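Alpha-/beta-galactoside alpha-2,3-sialyltransferase (Photobacterium phosphoreum, PDB 2ZWI) probably transfers sialic acid to galactosides as an alpha-2,3-sialyltransferase, a GT-B glycosyltransferase that binds cytidine monophosphate and zinc. Local coordinates at residues A[82-86]-A[159-163]. Sequence-based numbering, arbitrary orientation.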
loop_
_atom_site.group_PDB
_atom_site.type_symbol
_atom_site.label_atom_id
_atom_site.label_comp_id
_atom_site.label_asym_id
_atom_site.label_seq_id
_atom_site.Cartn_x
_atom_site.Cartn_y
_atom_site.Cartn_z
ATOM N N ASN A 82 -0.244 -4.460 -8.402
ATOM C CA ASN A 82 -1.083 -3.893 -7.361
ATOM C C ASN A 82 -2.341 -4.763 -7.295
ATOM O O ASN A 82 -3.037 -4.911 -8.294
ATOM C CB ASN A 82 -1.398 -2.441 -7.770
ATOM C CG ASN A 82 -2.396 -1.756 -6.862
ATOM O OD1 ASN A 82 -3.436 -2.311 -6.533
ATOM N ND2 ASN A 82 -2.085 -0.519 -6.469
ATOM N N THR A 83 -2.616 -5.357 -6.134
ATOM C CA THR A 83 -3.732 -6.295 -5.968
ATOM C C THR A 83 -5.093 -5.700 -6.393
ATOM O O THR A 83 -5.789 -6.296 -7.200
ATOM C CB THR A 83 -3.784 -6.855 -4.529
ATOM O OG1 THR A 83 -2.474 -7.314 -4.157
ATOM C CG2 THR A 83 -4.755 -8.018 -4.439
ATOM N N LEU A 84 -5.454 -4.524 -5.877
ATOM C CA LEU A 84 -6.706 -3.881 -6.276
ATOM C C LEU A 84 -6.776 -3.721 -7.806
ATOM O O LEU A 84 -7.813 -3.930 -8.416
ATOM C CB LEU A 84 -6.850 -2.510 -5.602
ATOM C CG LEU A 84 -8.182 -1.764 -5.781
ATOM C CD1 LEU A 84 -9.339 -2.562 -5.167
ATOM C CD2 LEU A 84 -8.074 -0.386 -5.159
ATOM N N TRP A 85 -5.644 -3.353 -8.398
ATOM C CA TRP A 85 -5.529 -3.120 -9.827
ATOM C C TRP A 85 -4.953 -4.333 -10.555
ATOM O O TRP A 85 -4.177 -4.201 -11.503
ATOM C CB TRP A 85 -4.681 -1.868 -10.062
ATOM C CG TRP A 85 -5.369 -0.636 -9.566
ATOM C CD1 TRP A 85 -5.022 0.130 -8.487
ATOM C CD2 TRP A 85 -6.559 -0.054 -10.107
ATOM N NE1 TRP A 85 -5.911 1.169 -8.340
ATOM C CE2 TRP A 85 -6.864 1.077 -9.322
ATOM C CE3 TRP A 85 -7.391 -0.373 -11.191
ATOM C CZ2 TRP A 85 -7.966 1.892 -9.584
ATOM C CZ3 TRP A 85 -8.485 0.438 -11.458
ATOM C CH2 TRP A 85 -8.764 1.559 -10.656
ATOM N N ALA A 86 -5.353 -5.522 -10.115
ATOM C CA ALA A 86 -4.932 -6.765 -10.769
ATOM C C ALA A 86 -5.250 -6.742 -12.271
ATOM O O ALA A 86 -4.622 -7.459 -13.043
ATOM C CB ALA A 86 -5.598 -7.972 -10.104
ATOM N N ILE A 159 -9.318 -10.919 -7.315
ATOM C CA ILE A 159 -7.992 -10.331 -7.076
ATOM C C ILE A 159 -7.120 -11.218 -6.182
ATOM O O ILE A 159 -5.919 -11.290 -6.394
ATOM C CB ILE A 159 -8.064 -8.858 -6.592
ATOM C CG1 ILE A 159 -8.637 -8.748 -5.169
ATOM C CG2 ILE A 159 -8.885 -8.024 -7.576
ATOM C CD1 ILE A 159 -8.704 -7.320 -4.634
ATOM N N TYR A 160 -7.730 -11.922 -5.223
ATOM C CA TYR A 160 -6.984 -12.898 -4.420
ATOM C C TYR A 160 -7.041 -14.341 -4.960
ATOM O O TYR A 160 -6.707 -15.298 -4.240
ATOM C CB TYR A 160 -7.392 -12.832 -2.936
ATOM C CG TYR A 160 -6.894 -11.596 -2.207
ATOM C CD1 TYR A 160 -5.535 -11.426 -1.931
ATOM C CD2 TYR A 160 -7.779 -10.604 -1.783
ATOM C CE1 TYR A 160 -5.062 -10.288 -1.261
ATOM C CE2 TYR A 160 -7.323 -9.471 -1.095
ATOM C CZ TYR A 160 -5.958 -9.320 -0.841
ATOM O OH TYR A 160 -5.494 -8.203 -0.174
ATOM N N GLY A 161 -7.432 -14.503 -6.227
ATOM C CA GLY A 161 -7.693 -15.837 -6.764
ATOM C C GLY A 161 -6.732 -16.345 -7.827
ATOM O O GLY A 161 -6.990 -17.390 -8.437
ATOM N N PHE A 162 -5.625 -15.631 -8.037
ATOM C CA PHE A 162 -4.686 -15.947 -9.129
ATOM C C PHE A 162 -3.792 -17.162 -8.869
ATOM O O PHE A 162 -3.296 -17.770 -9.827
ATOM C CB PHE A 162 -3.791 -14.740 -9.457
ATOM C CG PHE A 162 -4.462 -13.673 -10.280
ATOM C CD1 PHE A 162 -4.139 -13.511 -11.624
ATOM C CD2 PHE A 162 -5.401 -12.809 -9.700
ATOM C CE1 PHE A 162 -4.751 -12.519 -12.397
ATOM C CE2 PHE A 162 -6.017 -11.809 -10.457
ATOM C CZ PHE A 162 -5.696 -11.660 -11.806
ATOM N N SER A 163 -3.560 -17.512 -7.597
ATOM C CA SER A 163 -2.725 -18.697 -7.293
ATOM C C SER A 163 -3.348 -20.017 -7.802
ATOM O O SER A 163 -2.668 -21.050 -7.877
ATOM C CB SER A 163 -2.366 -18.775 -5.806
ATOM O OG SER A 163 -3.448 -19.278 -5.030
#
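The type I beta turn Thr83–Ala86, which links strand 74-82 to helix 86-98 in one Rossmann-like domain of this GT-B fold, packs against Ile159, Tyr160 and Phe162 by van der Waals contact, where the chain leaves helix 156-159. Ile159 carries most of it: CB rests 3.5 Å from Thr83 O, the carbonyl that closes the turn by accepting from Ala86 N. With CG1 between the backbone N and the carbonyl carbon (chi1 69°), the two branches of Ile159 face different residues of the turn: CD1 lies 4.0 Å from Thr83 CG2, and CG2 meets Ala86 CB at 4.1 Å. Thr83 CG2, anti to its own N, also sits over one face of Tyr160 toward the rim, a CH-pi contact 4.2 Å from the ring centroid and 20° off the normal. Asp111 holds that ring's OH by a hydrogen bond. On the other flank, Phe162 CE2 reaches Ala86 CB at 3.9 Å, the methyl approaching the ring obliquely. An Asx motif from the residue before it braces the turn: Asn82 OD1 accepts from Trp85 N at 3.1 Å, the donor standing 43° out of the carbonyl plane, while Asn82 ND2 is hydrogen-bonded to Asp10 and Asp112. Tyr170 OH, from strand 168-172, hydrogen-bonds with Ile159 O and Phe162 N; Phe109 of strand 104-110 touches Thr83, Ala86 and Phe162, and Glu116 of helix 114-125 touches Thr83 and Tyr160.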